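Local atomic coordinates of oxalate oxidase 1 (Hordeum vulgare, PDB entry 1FI2), a protein that oxidises oxalate with molecular oxygen to carbon dioxide and hydrogen peroxide at a manganese centre, and also has superoxide dismutase activity. Residues E95-V106 / Q139-V150. Numbering follows the deposited sequence.
Sequences EIGMVMKGELLV and QFNVGKTEAYMV. With MN (manganese (II) ion), chain B.
The carbonyl oxygen of Y148 is gripped by two backbone N-H groups at once, M100 N at 2.8 Å and K101 N at 3.3 Å, which makes a classic beta bulge in antiparallel strands 95-101 and 147-150. The same two residues hold the Y148 ring: M100 CB sits over one face, 3.5 Å from the centroid in a CH-pi contact, while K101 CD lies at the ring's edge, in plane. K101 CG stands between its own N and C (chi1 87°), and bends farther out turn NZ back to E146 O, 3.2 Å away. An alanine in place of Y148 would probably strip M100 CB of its aromatic face, leave K101 CG and CD without the ring they lie against, and take from R76 its cation-pi partner.

Past G102 the chain enters the other sheet of the cupin jelly roll, where L104, L105 and V106 pair antiparallel with N141, F140 and Q139. Between the sheets, L104 CD1 meets M149 SD at 3.9 Å and CD2 packs on A147 CB. N141 OD1 takes G143 N in an Asx turn, and ND2 reaches T145 O at 3.0 Å, nearly straight at 171°.

At the metal end E95 OE1 binds manganese, alongside H88, H90 and H137. E95 OE2 accepts from a metal-bound water, which in turn accepts from Q139 NE2; with Q139 OE1 held by oxalate-binding N85, this second-shell amide probably orients that water.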
ATOM      1  N   GLU A  95       7.384 -13.411   8.254  1.00  3.67           N
ATOM      2  CA  GLU A  95       6.894 -14.608   8.930  1.00  3.80           C
ATOM      3  C   GLU A  95       6.954 -14.411  10.443  1.00  3.73           C
ATOM      4  O   GLU A  95       7.897 -13.825  10.974  1.00  3.97           O
ATOM      5  CB  GLU A  95       7.716 -15.826   8.514  1.00  4.20           C
ATOM      6  CG  GLU A  95       7.478 -17.115   9.275  1.00  3.51           C
ATOM      7  CD  GLU A  95       8.476 -18.202   8.929  1.00  3.27           C
ATOM      8  OE1 GLU A  95       9.242 -18.018   7.961  1.00  3.63           O
ATOM      9  OE2 GLU A  95       8.530 -19.242   9.614  1.00  3.23           O
ATOM     10  N   ILE A  96       5.924 -14.898  11.122  1.00  3.49           N
ATOM     11  CA  ILE A  96       5.852 -14.817  12.587  1.00  3.32           C
ATOM     12  C   ILE A  96       5.428 -16.186  13.097  1.00  3.73           C
ATOM     13  O   ILE A  96       4.399 -16.715  12.670  1.00  3.31           O
ATOM     14  CB  ILE A  96       4.966 -13.650  13.026  1.00  3.16           C
ATOM     15  CG1 ILE A  96       5.057 -13.420  14.539  1.00  3.65           C
ATOM     16  CG2 ILE A  96       3.517 -13.823  12.593  1.00  3.53           C
ATOM     17  CD1 ILE A  96       4.490 -12.084  14.981  1.00  4.19           C
ATOM     18  N   GLY A  97       6.264 -16.829  13.924  1.00  4.00           N
ATOM     19  CA  GLY A  97       5.942 -18.194  14.320  1.00  4.30           C
ATOM     20  C   GLY A  97       6.085 -18.525  15.790  1.00  4.44           C
ATOM     21  O   GLY A  97       6.640 -17.768  16.583  1.00  4.15           O
ATOM     22  N   MET A  98       5.549 -19.692  16.151  1.00  4.31           N
ATOM     23  CA  MET A  98       5.614 -20.182  17.520  1.00  5.05           C
ATOM     24  C   MET A  98       6.039 -21.652  17.506  1.00  4.89           C
ATOM     25  O   MET A  98       5.493 -22.427  16.722  1.00  3.80           O
ATOM     26  CB  MET A  98       4.285 -20.028  18.270  1.00  6.47           C
ATOM     27  CG  MET A  98       4.398 -20.518  19.711  1.00  8.07           C
ATOM     28  SD  MET A  98       2.849 -20.478  20.626  1.00 11.10           S
ATOM     29  CE  MET A  98       2.808 -18.767  21.142  1.00 11.19           C
ATOM     30  N   VAL A  99       6.982 -22.011  18.371  1.00  4.78           N
ATOM     31  CA  VAL A  99       7.360 -23.425  18.487  1.00  5.76           C
ATOM     32  C   VAL A  99       6.333 -24.109  19.384  1.00  6.43           C
ATOM     33  O   VAL A  99       6.030 -23.597  20.463  1.00  6.30           O
ATOM     34  CB  VAL A  99       8.782 -23.579  19.038  1.00  5.74           C
ATOM     35  CG1 VAL A  99       9.102 -25.017  19.432  1.00  5.78           C
ATOM     36  CG2 VAL A  99       9.786 -23.100  17.995  1.00  5.95           C
ATOM     37  N   MET A 100       5.789 -25.230  18.927  1.00  7.34           N
ATOM     38  CA  MET A 100       4.780 -25.933  19.711  1.00  8.87           C
ATOM     39  C   MET A 100       5.361 -27.047  20.566  1.00  8.66           C
ATOM     40  O   MET A 100       4.876 -27.295  21.670  1.00  8.66           O
ATOM     41  CB  MET A 100       3.686 -26.465  18.790  1.00 10.36           C
ATOM     42  CG  MET A 100       2.835 -25.403  18.121  1.00 12.13           C
ATOM     43  SD  MET A 100       2.158 -24.158  19.217  1.00 13.90           S
ATOM     44  CE  MET A 100       1.825 -25.065  20.727  1.00 14.25           C
ATOM     45  N   LYS A 101       6.373 -27.732  20.044  1.00  8.92           N
ATOM     46  CA  LYS A 101       7.016 -28.800  20.807  1.00  9.40           C
ATOM     47  C   LYS A 101       8.462 -28.955  20.345  1.00  8.46           C
ATOM     48  O   LYS A 101       8.775 -28.669  19.188  1.00  7.85           O
ATOM     49  CB  LYS A 101       6.242 -30.102  20.693  1.00 11.26           C
ATOM     50  CG  LYS A 101       6.559 -31.019  19.531  1.00 13.06           C
ATOM     51  CD  LYS A 101       5.645 -32.237  19.516  1.00 14.59           C
ATOM     52  CE  LYS A 101       5.826 -33.138  20.716  1.00 15.74           C
ATOM     53  NZ  LYS A 101       7.096 -33.912  20.688  1.00 16.70           N
ATOM     54  N   GLY A 102       9.330 -29.390  21.248  1.00  7.65           N
ATOM     55  CA  GLY A 102      10.728 -29.612  20.914  1.00  6.64           C
ATOM     56  C   GLY A 102      11.597 -28.376  21.062  1.00  6.18           C
ATOM     57  O   GLY A 102      11.228 -27.377  21.671  1.00  5.88           O
ATOM     58  N   GLU A 103      12.832 -28.499  20.579  1.00  6.35           N
ATOM     59  CA  GLU A 103      13.845 -27.460  20.673  1.00  6.74           C
ATOM     60  C   GLU A 103      14.406 -27.141  19.289  1.00  5.88           C
ATOM     61  O   GLU A 103      15.051 -27.996  18.675  1.00  5.25           O
ATOM     62  CB  GLU A 103      14.989 -27.907  21.588  1.00  8.18           C
ATOM     63  CG  GLU A 103      14.572 -28.360  22.976  1.00 10.02           C
ATOM     64  CD  GLU A 103      15.723 -28.857  23.821  1.00 11.20           C
ATOM     65  OE1 GLU A 103      16.210 -28.072  24.658  1.00 12.61           O
ATOM     66  OE2 GLU A 103      16.128 -30.025  23.659  1.00 12.13           O
ATOM     67  N   LEU A 104      14.155 -25.932  18.794  1.00  5.18           N
ATOM     68  CA  LEU A 104      14.636 -25.558  17.473  1.00  4.63           C
ATOM     69  C   LEU A 104      15.622 -24.393  17.473  1.00  4.14           C
ATOM     70  O   LEU A 104      15.319 -23.312  17.986  1.00  3.81           O
ATOM     71  CB  LEU A 104      13.465 -25.148  16.568  1.00  5.20           C
ATOM     72  CG  LEU A 104      12.438 -26.185  16.136  1.00  5.85           C
ATOM     73  CD1 LEU A 104      11.298 -25.502  15.384  1.00  6.35           C
ATOM     74  CD2 LEU A 104      13.060 -27.257  15.255  1.00  6.06           C
ATOM     75  N   LEU A 105      16.772 -24.600  16.837  1.00  3.42           N
ATOM     76  CA  LEU A 105      17.710 -23.503  16.606  1.00  3.57           C
ATOM     77  C   LEU A 105      17.139 -22.721  15.416  1.00  3.58           C
ATOM     78  O   LEU A 105      16.943 -23.281  14.334  1.00  4.61           O
ATOM     79  CB  LEU A 105      19.125 -23.975  16.289  1.00  3.56           C
ATOM     80  CG  LEU A 105      20.120 -22.867  15.913  1.00  3.54           C
ATOM     81  CD1 LEU A 105      20.482 -22.029  17.128  1.00  3.72           C
ATOM     82  CD2 LEU A 105      21.363 -23.446  15.256  1.00  3.46           C
ATOM     83  N   VAL A 106      16.767 -21.478  15.657  1.00  3.33           N
ATOM     84  CA  VAL A 106      16.183 -20.615  14.635  1.00  3.63           C
ATOM     85  C   VAL A 106      17.216 -19.544  14.281  1.00  3.59           C
ATOM     86  O   VAL A 106      17.681 -18.852  15.188  1.00  4.14           O
ATOM     87  CB  VAL A 106      14.903 -19.925  15.135  1.00  3.42           C
ATOM     88  CG1 VAL A 106      14.327 -18.995  14.069  1.00  3.29           C
ATOM     89  CG2 VAL A 106      13.839 -20.970  15.473  1.00  3.51           C
ATOM     90  N   GLN A 139      15.805 -23.274  10.279  1.00  3.38           N
ATOM     91  CA  GLN A 139      15.482 -23.883  11.563  1.00  4.03           C
ATOM     92  C   GLN A 139      16.180 -25.250  11.608  1.00  4.18           C
ATOM     93  O   GLN A 139      16.258 -25.932  10.590  1.00  4.32           O
ATOM     94  CB  GLN A 139      14.004 -24.057  11.868  1.00  4.68           C
ATOM     95  CG  GLN A 139      13.213 -22.784  12.132  1.00  5.53           C
ATOM     96  CD  GLN A 139      12.634 -22.219  10.848  1.00  6.27           C
ATOM     97  OE1 GLN A 139      12.295 -22.972   9.927  1.00  6.13           O
ATOM     98  NE2 GLN A 139      12.527 -20.899  10.753  1.00  6.83           N
ATOM     99  N   PHE A 140      16.702 -25.625  12.766  1.00  4.48           N
ATOM    100  CA  PHE A 140      17.411 -26.896  12.933  1.00  5.05           C
ATOM    101  C   PHE A 140      16.997 -27.548  14.247  1.00  4.54           C
ATOM    102  O   PHE A 140      17.077 -26.907  15.298  1.00  4.23           O
ATOM    103  CB  PHE A 140      18.912 -26.617  12.877  1.00  5.36           C
ATOM    104  CG  PHE A 140      19.827 -27.801  12.959  1.00  5.95           C
ATOM    105  CD1 PHE A 140      20.034 -28.616  11.863  1.00  6.65           C
ATOM    106  CD2 PHE A 140      20.543 -28.060  14.118  1.00  7.00           C
ATOM    107  CE1 PHE A 140      20.890 -29.699  11.927  1.00  6.93           C
ATOM    108  CE2 PHE A 140      21.409 -29.138  14.191  1.00  7.43           C
ATOM    109  CZ  PHE A 140      21.581 -29.958  13.094  1.00  7.26           C
ATOM    110  N   ASN A 141      16.533 -28.797  14.212  1.00  4.99           N
ATOM    111  CA  ASN A 141      16.095 -29.481  15.427  1.00  5.50           C
ATOM    112  C   ASN A 141      17.282 -29.976  16.245  1.00  6.08           C
ATOM    113  O   ASN A 141      17.925 -30.961  15.883  1.00  6.68           O
ATOM    114  CB  ASN A 141      15.151 -30.633  15.071  1.00  5.40           C
ATOM    115  CG  ASN A 141      14.552 -31.321  16.281  1.00  5.50           C
ATOM    116  OD1 ASN A 141      14.834 -30.950  17.420  1.00  6.01           O
ATOM    117  ND2 ASN A 141      13.720 -32.330  16.048  1.00  5.46           N
ATOM    118  N   VAL A 142      17.519 -29.337  17.390  1.00  6.28           N
ATOM    119  CA  VAL A 142      18.660 -29.672  18.230  1.00  7.35           C
ATOM    120  C   VAL A 142      18.285 -30.576  19.398  1.00  8.33           C
ATOM    121  O   VAL A 142      19.153 -30.933  20.198  1.00  8.40           O
ATOM    122  CB  VAL A 142      19.364 -28.419  18.794  1.00  7.21           C
ATOM    123  CG1 VAL A 142      19.916 -27.554  17.670  1.00  7.28           C
ATOM    124  CG2 VAL A 142      18.428 -27.621  19.690  1.00  7.79           C
ATOM    125  N   GLY A 143      17.013 -30.939  19.497  1.00  8.80           N
ATOM    126  CA  GLY A 143      16.549 -31.808  20.572  1.00 10.62           C
ATOM    127  C   GLY A 143      16.606 -33.271  20.143  1.00 11.43           C
ATOM    128  O   GLY A 143      16.948 -33.584  19.004  1.00 11.68           O
ATOM    129  N   LYS A 144      16.245 -34.166  21.059  1.00 12.98           N
ATOM    130  CA  LYS A 144      16.261 -35.594  20.769  1.00 14.01           C
ATOM    131  C   LYS A 144      14.883 -36.099  20.350  1.00 14.38           C
ATOM    132  O   LYS A 144      14.723 -37.271  20.009  1.00 14.96           O
ATOM    133  CB  LYS A 144      16.732 -36.412  21.968  1.00 15.03           C
ATOM    134  CG  LYS A 144      18.066 -36.039  22.584  1.00 15.75           C
ATOM    135  CD  LYS A 144      18.671 -37.251  23.285  1.00 16.38           C
ATOM    136  CE  LYS A 144      19.508 -36.866  24.489  1.00 16.49           C
ATOM    137  NZ  LYS A 144      20.533 -37.900  24.816  1.00 16.07           N
ATOM    138  N   THR A 145      13.877 -35.242  20.445  1.00 14.30           N
ATOM    139  CA  THR A 145      12.512 -35.580  20.094  1.00 14.40           C
ATOM    140  C   THR A 145      12.080 -34.832  18.832  1.00 13.85           C
ATOM    141  O   THR A 145      12.733 -33.885  18.406  1.00 13.42           O
ATOM    142  CB  THR A 145      11.510 -35.187  21.202  1.00 15.01           C
ATOM    143  OG1 THR A 145      11.565 -33.765  21.396  1.00 15.96           O
ATOM    144  CG2 THR A 145      11.820 -35.884  22.512  1.00 15.78           C
ATOM    145  N   GLU A 146      10.960 -35.268  18.273  1.00 13.49           N
ATOM    146  CA  GLU A 146      10.409 -34.606  17.088  1.00 13.50           C
ATOM    147  C   GLU A 146       9.946 -33.211  17.500  1.00 12.24           C
ATOM    148  O   GLU A 146       9.388 -33.059  18.592  1.00 12.41           O
ATOM    149  CB  GLU A 146       9.245 -35.436  16.571  1.00 15.11           C
ATOM    150  CG  GLU A 146       8.516 -34.889  15.357  1.00 17.43           C
ATOM    151  CD  GLU A 146       7.286 -35.733  15.058  1.00 18.65           C
ATOM    152  OE1 GLU A 146       6.583 -36.103  16.023  1.00 19.98           O
ATOM    153  OE2 GLU A 146       7.036 -36.016  13.872  1.00 19.41           O
ATOM    154  N   ALA A 147      10.185 -32.203  16.671  1.00 10.45           N
ATOM    155  CA  ALA A 147       9.765 -30.846  17.015  1.00  9.30           C
ATOM    156  C   ALA A 147       8.754 -30.330  15.996  1.00  8.57           C
ATOM    157  O   ALA A 147       8.687 -30.875  14.892  1.00  8.37           O
ATOM    158  CB  ALA A 147      10.965 -29.914  17.078  1.00  9.12           C
ATOM    159  N   TYR A 148       7.951 -29.339  16.387  1.00  8.44           N
ATOM    160  CA  TYR A 148       7.032 -28.760  15.402  1.00  8.51           C
ATOM    161  C   TYR A 148       6.718 -27.310  15.752  1.00  7.29           C
ATOM    162  O   TYR A 148       6.780 -26.896  16.908  1.00  6.72           O
ATOM    163  CB  TYR A 148       5.803 -29.608  15.188  1.00 10.91           C
ATOM    164  CG  TYR A 148       4.529 -29.406  15.953  1.00 12.72           C
ATOM    165  CD1 TYR A 148       3.566 -28.496  15.524  1.00 13.60           C
ATOM    166  CD2 TYR A 148       4.245 -30.145  17.095  1.00 13.67           C
ATOM    167  CE1 TYR A 148       2.380 -28.318  16.217  1.00 14.22           C
ATOM    168  CE2 TYR A 148       3.067 -29.977  17.801  1.00 14.36           C
ATOM    169  CZ  TYR A 148       2.139 -29.064  17.353  1.00 14.69           C
ATOM    170  OH  TYR A 148       0.965 -28.889  18.053  1.00 15.55           O
ATOM    171  N   MET A 149       6.460 -26.531  14.707  1.00  5.59           N
ATOM    172  CA  MET A 149       6.116 -25.125  14.841  1.00  5.05           C
ATOM    173  C   MET A 149       4.976 -24.780  13.886  1.00  4.64           C
ATOM    174  O   MET A 149       4.744 -25.486  12.903  1.00  4.85           O
ATOM    175  CB  MET A 149       7.318 -24.234  14.510  1.00  4.53           C
ATOM    176  CG  MET A 149       7.846 -24.419  13.102  1.00  4.25           C
ATOM    177  SD  MET A 149       9.285 -23.416  12.710  1.00  3.73           S
ATOM    178  CE  MET A 149       9.317 -23.550  10.918  1.00  4.46           C
ATOM    179  N   VAL A 150       4.208 -23.758  14.218  1.00  4.70           N
ATOM    180  CA  VAL A 150       3.155 -23.221  13.363  1.00  4.78           C
ATOM    181  C   VAL A 150       3.463 -21.738  13.149  1.00  4.80           C
ATOM    182  O   VAL A 150       3.702 -21.033  14.134  1.00  5.00           O
ATOM    183  CB  VAL A 150       1.753 -23.394  13.963  1.00  4.96           C
ATOM    184  CG1 VAL A 150       0.707 -22.725  13.079  1.00  5.42           C
ATOM    185  CG2 VAL A 150       1.387 -24.861  14.160  1.00  5.39           C
TER
HETATM  186 MN    MN B 202      10.305 -19.440   6.690  1.00  4.51          MN
HETATM  187  O   HOH W   1      10.732 -20.422   8.649  1.00  2.39           O
HETATM  188  O   HOH W   2      13.248 -31.269  19.702  1.00  8.68           O
HETATM  189  O   HOH W   3      14.966 -32.680  23.454  1.00 26.22           O
HETATM  190  O   HOH W   4       8.674 -21.176   6.180  1.00  5.72           O